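Local coordinates for putative oxidoreductase (Bacteroides fragilis NCTC 9343, PDB 3FHL), which probably catalyses a nicotinamide-nucleotide-dependent oxidation or reduction as a member of the Gfo/Idh/MocA oxidoreductase family, at residues Val19-Phe24 / Leu68-Thr73; Gly116-Val121 / Tyr315-Leu320; Tyr311-Glu316 / Pro323-Ala328. All blocks are in the same frame, centred on the assembly; numbering follows the deposited sequence.

Interaction 1. Residues Val19-Phe24 / Leu68-Thr73; sequences VFHAPF and LIVVNT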
loop_
_atom_site.group_PDB
_atom_site.type_symbol
_atom_site.label_atom_id
_atom_site.label_comp_id
_atom_site.label_asym_id
_atom_site.label_seq_id
_atom_site.Cartn_x
_atom_site.Cartn_y
_atom_site.Cartn_z
ATOM N N VAL C 19 30.524 0.476 -12.374
ATOM C CA VAL C 19 29.255 1.222 -12.465
ATOM C C VAL C 19 29.183 2.352 -11.439
ATOM O O VAL C 19 28.946 3.502 -11.793
ATOM C CB VAL C 19 28.015 0.254 -12.361
ATOM C CG1 VAL C 19 26.702 1.010 -12.219
ATOM C CG2 VAL C 19 27.950 -0.633 -13.592
ATOM N N PHE C 20 29.421 2.025 -10.173
ATOM C CA PHE C 20 29.146 2.960 -9.077
ATOM C C PHE C 20 30.340 3.757 -8.558
ATOM O O PHE C 20 30.160 4.839 -7.983
ATOM C CB PHE C 20 28.502 2.205 -7.902
ATOM C CG PHE C 20 27.153 1.621 -8.226
ATOM C CD1 PHE C 20 26.056 2.455 -8.448
ATOM C CD2 PHE C 20 26.982 0.248 -8.325
ATOM C CE1 PHE C 20 24.806 1.926 -8.763
ATOM C CE2 PHE C 20 25.740 -0.294 -8.634
ATOM C CZ PHE C 20 24.648 0.551 -8.853
ATOM N N HIS C 21 31.547 3.222 -8.731
ATOM C CA HIS C 21 32.711 3.783 -8.054
ATOM C C HIS C 21 33.730 4.441 -8.975
ATOM O O HIS C 21 33.914 5.651 -8.912
ATOM C CB HIS C 21 33.360 2.721 -7.176
ATOM C CG HIS C 21 32.422 2.158 -6.164
ATOM N ND1 HIS C 21 31.827 2.937 -5.194
ATOM C CD2 HIS C 21 31.944 0.907 -5.993
ATOM C CE1 HIS C 21 31.038 2.179 -4.453
ATOM N NE2 HIS C 21 31.089 0.945 -4.920
ATOM N N ALA C 22 34.376 3.648 -9.824
ATOM C CA ALA C 22 35.349 4.188 -10.797
ATOM C C ALA C 22 34.896 5.396 -11.641
ATOM O O ALA C 22 35.670 6.339 -11.781
ATOM C CB ALA C 22 35.931 3.079 -11.672
ATOM N N PRO C 23 33.651 5.394 -12.192
ATOM C CA PRO C 23 33.236 6.591 -12.931
ATOM C C PRO C 23 33.219 7.897 -12.126
ATOM O O PRO C 23 33.437 8.957 -12.707
ATOM C CB PRO C 23 31.809 6.234 -13.384
ATOM C CG PRO C 23 31.829 4.787 -13.478
ATOM C CD PRO C 23 32.598 4.362 -12.274
ATOM N N PHE C 24 32.979 7.808 -10.816
ATOM C CA PHE C 24 32.900 8.985 -9.940
ATOM C C PHE C 24 34.215 9.362 -9.244
ATOM O O PHE C 24 34.551 10.542 -9.159
ATOM C CB PHE C 24 31.760 8.824 -8.930
ATOM C CG PHE C 24 30.416 8.745 -9.584
ATOM C CD1 PHE C 24 29.817 9.894 -10.099
ATOM C CD2 PHE C 24 29.789 7.516 -9.770
ATOM C CE1 PHE C 24 28.575 9.832 -10.733
ATOM C CE2 PHE C 24 28.550 7.438 -10.412
ATOM C CZ PHE C 24 27.948 8.601 -10.904
ATOM N N LEU C 68 42.410 6.454 0.923
ATOM C CA LEU C 68 41.069 5.852 0.938
ATOM C C LEU C 68 41.007 4.551 0.157
ATOM O O LEU C 68 41.501 4.466 -0.972
ATOM C CB LEU C 68 40.028 6.845 0.389
ATOM C CG LEU C 68 38.552 6.409 0.227
ATOM C CD1 LEU C 68 37.893 6.218 1.574
ATOM C CD2 LEU C 68 37.766 7.422 -0.600
ATOM N N ILE C 69 40.394 3.541 0.771
ATOM C CA ILE C 69 40.149 2.269 0.108
ATOM C C ILE C 69 38.640 2.011 0.017
ATOM O O ILE C 69 37.920 2.130 1.003
ATOM C CB ILE C 69 40.878 1.090 0.812
ATOM C CG1 ILE C 69 42.398 1.224 0.628
ATOM C CG2 ILE C 69 40.423 -0.274 0.247
ATOM C CD1 ILE C 69 43.202 0.167 1.377
ATOM N N VAL C 70 38.182 1.689 -1.190
ATOM C CA VAL C 70 36.793 1.311 -1.436
ATOM C C VAL C 70 36.705 -0.211 -1.494
ATOM O O VAL C 70 37.204 -0.841 -2.443
ATOM C CB VAL C 70 36.256 1.949 -2.739
ATOM C CG1 VAL C 70 34.796 1.520 -3.003
ATOM C CG2 VAL C 70 36.350 3.474 -2.660
ATOM N N VAL C 71 36.082 -0.793 -0.470
ATOM C CA VAL C 71 35.935 -2.251 -0.347
ATOM C C VAL C 71 34.652 -2.701 -1.078
ATOM O O VAL C 71 33.534 -2.573 -0.557
ATOM C CB VAL C 71 35.981 -2.695 1.154
ATOM C CG1 VAL C 71 35.746 -4.207 1.340
ATOM C CG2 VAL C 71 37.325 -2.308 1.776
ATOM N N ASN C 72 34.825 -3.190 -2.303
ATOM C CA ASN C 72 33.693 -3.618 -3.132
ATOM C C ASN C 72 33.927 -5.012 -3.725
ATOM O O ASN C 72 33.516 -5.314 -4.848
ATOM C CB ASN C 72 33.422 -2.584 -4.226
ATOM C CG ASN C 72 34.565 -2.461 -5.211
ATOM O OD1 ASN C 72 35.731 -2.576 -4.845
ATOM N ND2 ASN C 72 34.234 -2.254 -6.470
ATOM N N THR C 73 34.604 -5.842 -2.936
ATOM C CA THR C 73 34.954 -7.221 -3.279
ATOM C C THR C 73 33.764 -8.164 -2.974
ATOM O O THR C 73 32.737 -7.685 -2.476
ATOM C CB THR C 73 36.207 -7.635 -2.475
ATOM O OG1 THR C 73 36.090 -7.168 -1.127
ATOM C CG2 THR C 73 37.455 -7.055 -3.090
#
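Val70 sets one methyl, CG1, squarely over a face of the His21 ring. The carbon lies 3.9 Å from the His21 centroid and only 7° off the ring normal, a well-centred CH-pi contact. With CG1 anti to the Val70 backbone N (chi1 179°), this branch is the one turned to the imidazole. The opposite face of the ring is taken by CB of Phe20, its neighbour on helix 15-27, so the ring sits between two aliphatic groups. This is the Rossmann fold: helix 15-27 follows strand 6-10, which is flanked in the parallel sheet by strand 68-71. Both ring nitrogens are hydrogen-bonded outside the two segments: ND1 with Tyr311 OH and NE2 with Glu95 OE2, the Glu of a Glu-Lys-Pro sequence known from this family. Past the strand, Asn72 comes to the same ring obliquely, its ND2 3.9 Å from CD2 of His21. Amide and imidazole planes stand 86° apart, with no hydrogen bond between them. ND2 of Asn72 instead donates to Ala12 O, in the turn after strand 6-10, and to Ser16 OG, in the first turn of helix 15-27.

Interaction 2. Residues Gly116-Val121 / Tyr315-Leu320; sequences GLMLSV and YEHLCL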
loop_
_atom_site.group_PDB
_atom_site.type_symbol
_atom_site.label_atom_id
_atom_site.label_comp_id
_atom_site.label_asym_id
_atom_site.label_seq_id
_atom_site.Cartn_x
_atom_site.Cartn_y
_atom_site.Cartn_z
ATOM N N GLY C 116 40.719 7.103 14.692
ATOM C CA GLY C 116 40.326 8.366 14.050
ATOM C C GLY C 116 40.197 8.275 12.536
ATOM O O GLY C 116 40.517 9.224 11.814
ATOM N N LEU C 117 39.737 7.118 12.056
ATOM C CA LEU C 117 39.591 6.864 10.627
ATOM C C LEU C 117 38.113 6.849 10.227
ATOM O O LEU C 117 37.257 6.457 11.023
ATOM C CB LEU C 117 40.246 5.527 10.260
ATOM C CG LEU C 117 41.756 5.399 10.511
ATOM C CD1 LEU C 117 42.212 3.969 10.290
ATOM C CD2 LEU C 117 42.536 6.369 9.632
ATOM N N MET C 118 37.830 7.295 9.002
ATOM C CA MET C 118 36.471 7.260 8.437
ATOM C C MET C 118 36.080 5.823 8.073
ATOM O O MET C 118 36.855 5.102 7.441
ATOM C CB MET C 118 36.377 8.154 7.189
ATOM C CG MET C 118 34.932 8.354 6.632
ATOM S SD MET C 118 34.886 8.945 4.921
ATOM C CE MET C 118 35.440 7.475 4.084
ATOM N N LEU C 119 34.892 5.406 8.505
ATOM C CA LEU C 119 34.299 4.149 8.029
ATOM C C LEU C 119 32.886 4.416 7.506
ATOM O O LEU C 119 31.972 4.701 8.282
ATOM C CB LEU C 119 34.272 3.082 9.121
ATOM C CG LEU C 119 33.704 1.701 8.764
ATOM C CD1 LEU C 119 34.477 1.049 7.623
ATOM C CD2 LEU C 119 33.696 0.818 10.002
ATOM N N SER C 120 32.748 4.325 6.185
ATOM C CA SER C 120 31.506 4.610 5.469
ATOM C C SER C 120 30.930 3.339 4.852
ATOM O O SER C 120 31.680 2.450 4.439
ATOM C CB SER C 120 31.778 5.644 4.363
ATOM O OG SER C 120 30.646 5.868 3.527
ATOM N N VAL C 121 29.595 3.248 4.805
ATOM C CA VAL C 121 28.937 2.216 4.011
ATOM C C VAL C 121 28.214 2.862 2.830
ATOM O O VAL C 121 27.469 3.824 3.006
ATOM C CB VAL C 121 28.020 1.293 4.857
ATOM C CG1 VAL C 121 27.205 0.350 3.959
ATOM C CG2 VAL C 121 28.867 0.443 5.796
ATOM N N TYR C 315 34.749 13.714 0.417
ATOM C CA TYR C 315 35.745 14.766 0.294
ATOM C C TYR C 315 35.512 15.876 1.315
ATOM O O TYR C 315 36.437 16.266 2.026
ATOM C CB TYR C 315 35.797 15.332 -1.130
ATOM C CG TYR C 315 36.441 16.707 -1.190
ATOM C CD1 TYR C 315 37.831 16.861 -1.073
ATOM C CD2 TYR C 315 35.659 17.854 -1.330
ATOM C CE1 TYR C 315 38.421 18.126 -1.121
ATOM C CE2 TYR C 315 36.237 19.118 -1.357
ATOM C CZ TYR C 315 37.611 19.246 -1.252
ATOM O OH TYR C 315 38.165 20.504 -1.289
ATOM N N GLU C 316 34.277 16.366 1.391
ATOM C CA GLU C 316 33.915 17.442 2.323
ATOM C C GLU C 316 34.106 17.045 3.779
ATOM O O GLU C 316 34.452 17.866 4.606
ATOM C CB GLU C 316 32.498 17.952 2.053
ATOM C CG GLU C 316 32.421 18.715 0.742
ATOM C CD GLU C 316 31.095 19.398 0.505
ATOM O OE1 GLU C 316 30.284 19.507 1.450
ATOM O OE2 GLU C 316 30.876 19.831 -0.647
ATOM N N HIS C 317 33.929 15.767 4.069
ATOM C CA HIS C 317 34.177 15.232 5.386
ATOM C C HIS C 317 35.664 15.178 5.730
ATOM O O HIS C 317 36.073 15.666 6.783
ATOM C CB HIS C 317 33.579 13.833 5.496
ATOM C CG HIS C 317 33.874 13.154 6.795
ATOM N ND1 HIS C 317 33.438 13.645 8.008
ATOM C CD2 HIS C 317 34.550 12.016 7.071
ATOM C CE1 HIS C 317 33.831 12.834 8.976
ATOM N NE2 HIS C 317 34.504 11.836 8.434
ATOM N N LEU C 318 36.448 14.567 4.847
ATOM C CA LEU C 318 37.868 14.310 5.098
ATOM C C LEU C 318 38.735 15.568 4.969
ATOM O O LEU C 318 39.705 15.738 5.707
ATOM C CB LEU C 318 38.386 13.230 4.146
ATOM C CG LEU C 318 37.911 11.790 4.338
ATOM C CD1 LEU C 318 38.439 10.961 3.199
ATOM C CD2 LEU C 318 38.331 11.204 5.688
ATOM N N CYS C 319 38.372 16.445 4.037
ATOM C CA CYS C 319 39.168 17.624 3.735
ATOM C C CYS C 319 38.623 18.934 4.296
ATOM O O CYS C 319 39.397 19.865 4.506
ATOM C CB CYS C 319 39.381 17.745 2.233
ATOM S SG CYS C 319 40.290 16.363 1.534
ATOM N N LEU C 320 37.310 19.021 4.535
ATOM C CA LEU C 320 36.711 20.263 5.030
ATOM C C LEU C 320 35.978 20.127 6.367
ATOM O O LEU C 320 35.281 21.054 6.792
ATOM C CB LEU C 320 35.786 20.898 3.981
ATOM C CG LEU C 320 36.328 21.198 2.579
ATOM C CD1 LEU C 320 35.206 21.678 1.663
ATOM C CD2 LEU C 320 37.444 22.229 2.622
#
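ND1 of His317 is hydrogen-bonded to the backbone carbonyl of Gln322, in the loop after helix 309-320, and the CD2-NE2 side of that ring is left to meet Met118. Across the contact CG of Met118 comes within 3.7 Å of His317 CD2, obliquely to the ring. The sulfur follows at 3.8 Å, SD to the same CD2 atom. Measured to the centroid of the His317 ring, SD is 4.8 Å away and 72° off the normal, so this Met-aromatic approach is oblique and well off the ring axis. Met118 lies immediately ahead of strand 119-122, an outermost strand of the parallel Rossmann sheet, whereas helix 309-320 belongs to the C-terminal part of the chain; the contact packs one against the other. The preceding helix, 102-115, closes in a Schellman motif at Gly116, two residues before Met118. Asn91 OD1 accepts a hydrogen bond from the Met118 backbone N, fixing the chain beside strand 91-95. Leu318, next along the helix, crosses Met118 at about a right angle and brings CD2 to 3.9 Å from Met118 CB. The thioether chain bends at chi3 (71°), which brings CE against the side chain of Leu68 on strand 68-71. Leu324 touches both Met118 and His317, joining Met118 and Leu318 as an apolar member of the cluster.

Interaction 3. Residues Tyr311-Glu316 / Pro323-Ala328; sequences YQNIYE and PLETHA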
loop_
_atom_site.group_PDB
_atom_site.type_symbol
_atom_site.label_atom_id
_atom_site.label_comp_id
_atom_site.label_asym_id
_atom_site.label_seq_id
_atom_site.Cartn_x
_atom_site.Cartn_y
_atom_site.Cartn_z
ATOM N N TYR C 311 30.736 10.613 -3.054
ATOM C CA TYR C 311 32.162 10.941 -3.045
ATOM C C TYR C 311 32.418 12.398 -2.713
ATOM O O TYR C 311 33.331 12.704 -1.950
ATOM C CB TYR C 311 32.817 10.490 -4.359
ATOM C CG TYR C 311 32.991 8.991 -4.359
ATOM C CD1 TYR C 311 33.937 8.397 -3.522
ATOM C CD2 TYR C 311 32.182 8.158 -5.145
ATOM C CE1 TYR C 311 34.100 7.024 -3.474
ATOM C CE2 TYR C 311 32.328 6.773 -5.098
ATOM C CZ TYR C 311 33.302 6.219 -4.264
ATOM O OH TYR C 311 33.482 4.862 -4.186
ATOM N N GLN C 312 31.565 13.295 -3.211
ATOM C CA GLN C 312 31.683 14.695 -2.855
ATOM C C GLN C 312 31.533 14.863 -1.343
ATOM O O GLN C 312 32.288 15.620 -0.722
ATOM C CB GLN C 312 30.676 15.566 -3.618
ATOM C CG GLN C 312 30.798 17.088 -3.351
ATOM C CD GLN C 312 32.117 17.706 -3.851
ATOM O OE1 GLN C 312 32.870 17.090 -4.612
ATOM N NE2 GLN C 312 32.395 18.936 -3.412
ATOM N N ASN C 313 30.596 14.127 -0.747
ATOM C CA ASN C 313 30.445 14.152 0.701
ATOM C C ASN C 313 31.669 13.627 1.451
ATOM O O ASN C 313 32.047 14.184 2.483
ATOM C CB ASN C 313 29.190 13.403 1.152
ATOM C CG ASN C 313 29.070 13.343 2.667
ATOM O OD1 ASN C 313 29.126 12.271 3.257
ATOM N ND2 ASN C 313 28.949 14.509 3.302
ATOM N N ILE C 314 32.270 12.555 0.936
ATOM C CA ILE C 314 33.472 11.988 1.542
ATOM C C ILE C 314 34.603 13.016 1.538
ATOM O O ILE C 314 35.292 13.200 2.561
ATOM C CB ILE C 314 33.886 10.682 0.845
ATOM C CG1 ILE C 314 32.928 9.573 1.254
ATOM C CG2 ILE C 314 35.348 10.282 1.179
ATOM C CD1 ILE C 314 33.278 8.275 0.669
ATOM N N TYR C 315 34.749 13.714 0.417
ATOM C CA TYR C 315 35.745 14.766 0.294
ATOM C C TYR C 315 35.512 15.876 1.315
ATOM O O TYR C 315 36.437 16.266 2.026
ATOM C CB TYR C 315 35.797 15.332 -1.130
ATOM C CG TYR C 315 36.441 16.707 -1.190
ATOM C CD1 TYR C 315 37.831 16.861 -1.073
ATOM C CD2 TYR C 315 35.659 17.854 -1.330
ATOM C CE1 TYR C 315 38.421 18.126 -1.121
ATOM C CE2 TYR C 315 36.237 19.118 -1.357
ATOM C CZ TYR C 315 37.611 19.246 -1.252
ATOM O OH TYR C 315 38.165 20.504 -1.289
ATOM N N GLU C 316 34.277 16.366 1.391
ATOM C CA GLU C 316 33.915 17.442 2.323
ATOM C C GLU C 316 34.106 17.045 3.779
ATOM O O GLU C 316 34.452 17.866 4.606
ATOM C CB GLU C 316 32.498 17.952 2.053
ATOM C CG GLU C 316 32.421 18.715 0.742
ATOM C CD GLU C 316 31.095 19.398 0.505
ATOM O OE1 GLU C 316 30.284 19.507 1.450
ATOM O OE2 GLU C 316 30.876 19.831 -0.647
ATOM N N PRO C 323 30.124 16.984 8.256
ATOM C CA PRO C 323 29.563 15.691 8.674
ATOM C C PRO C 323 29.540 14.647 7.560
ATOM O O PRO C 323 29.195 14.963 6.430
ATOM C CB PRO C 323 28.131 16.051 9.062
ATOM C CG PRO C 323 28.217 17.476 9.482
ATOM C CD PRO C 323 29.157 18.075 8.476
ATOM N N LEU C 324 29.945 13.425 7.887
ATOM C CA LEU C 324 29.795 12.298 6.981
ATOM C C LEU C 324 28.324 11.896 6.973
ATOM O O LEU C 324 27.709 11.777 8.031
ATOM C CB LEU C 324 30.666 11.136 7.453
ATOM C CG LEU C 324 30.518 9.777 6.770
ATOM C CD1 LEU C 324 30.965 9.852 5.337
ATOM C CD2 LEU C 324 31.274 8.696 7.543
ATOM N N GLU C 325 27.750 11.717 5.787
ATOM C CA GLU C 325 26.329 11.337 5.687
ATOM C C GLU C 325 26.119 9.834 5.863
ATOM O O GLU C 325 25.069 9.401 6.329
ATOM C CB GLU C 325 25.729 11.795 4.352
ATOM C CG GLU C 325 25.620 13.316 4.208
ATOM C CD GLU C 325 25.037 13.756 2.866
ATOM O OE1 GLU C 325 23.988 13.211 2.451
ATOM O OE2 GLU C 325 25.623 14.659 2.225
ATOM N N THR C 326 27.133 9.050 5.507
ATOM C CA THR C 326 26.989 7.614 5.337
ATOM C C THR C 326 27.809 6.796 6.337
ATOM O O THR C 326 28.490 5.839 5.964
ATOM C CB THR C 326 27.397 7.195 3.911
ATOM O OG1 THR C 326 28.711 7.693 3.640
ATOM C CG2 THR C 326 26.402 7.769 2.855
ATOM N N HIS C 327 27.722 7.157 7.607
ATOM C CA HIS C 327 28.343 6.361 8.664
ATOM C C HIS C 327 27.931 4.898 8.571
ATOM O O HIS C 327 26.780 4.590 8.262
ATOM C CB HIS C 327 27.931 6.871 10.041
ATOM C CG HIS C 327 28.582 8.158 10.439
ATOM N ND1 HIS C 327 27.924 9.366 10.404
ATOM C CD2 HIS C 327 29.826 8.419 10.909
ATOM C CE1 HIS C 327 28.737 10.320 10.821
ATOM N NE2 HIS C 327 29.897 9.771 11.134
ATOM N N ALA C 328 28.874 4.002 8.846
ATOM C CA ALA C 328 28.600 2.566 8.887
ATOM C C ALA C 328 27.488 2.183 9.864
ATOM O O ALA C 328 26.775 1.197 9.631
ATOM C CB ALA C 328 29.868 1.796 9.206
HETATM O O HOH W 1 28.944 9.812 1.795
#
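Asn313 reaches from helix 309-320 to the loop that follows it and binds that loop with both ends of its amide. CG is anti to the backbone N (chi1 176°), which carries the amide outward from the helix to the chain at Pro323-Glu325. ND2 of Asn313 donates to Pro323 O at 3.2 Å, nearly straight at 165°, within the carbonyl plane and close to its own amide plane. OD1 of Asn313 accepts the backbone N-H of Glu325 at 2.9 Å, almost straight, with an N-H...O angle of 171° and the donor tilted out of the carbonyl plane. One side chain thus pairs with a carbonyl and an N-H two residues apart, spanning Leu324, whose CD1 packs 3.7 Å from Asn313 OD1. A water adds a second hydrogen bond to that oxygen at 2.9 Å, water O to Asn313 OD1, and itself accepts from Thr326 OG1, which is also bonded to Ser120 OG. Residues 323-328 lead from helix 309-320 into helix 328-347, and Thr326 and Ala328 are backbone-bonded to Val121 and Leu119 of strand 119-122, an outermost strand of the Rossmann sheet. Glu325 lies across the amide, its CG 3.7 Å from Asn313 ND2. Its OE2 is 3.5 Å from ND2 of Asn313, but at a poor angle for a hydrogen bond. Because OD1 takes two donors while ND2 serves a carbonyl, the buried amide has its flip state and rotation settled, and the loop backbone is tied to the helix it has just left.

Interaction 1 is fully buried in the Rossmann core, interaction 2 is partly buried at the sheet's edge, and interaction 3 joins a buried asparagine to a loop with exposed residues. Interactions 2 and 3 share helix 309-320, with Asn313 and His317 one turn apart on nearly the same side of it, and their centres are about 6 Å apart. The first two rest on apolar and ring packing, whereas the third is built from hydrogen bonds. The methyl of Met118 packs on Leu68 CD1, so interactions 1 and 2, which both reach the parallel sheet, touch directly; Tyr311 carries helix 309-320 to interaction 1; and residues 323-328 run beside strand 119-122.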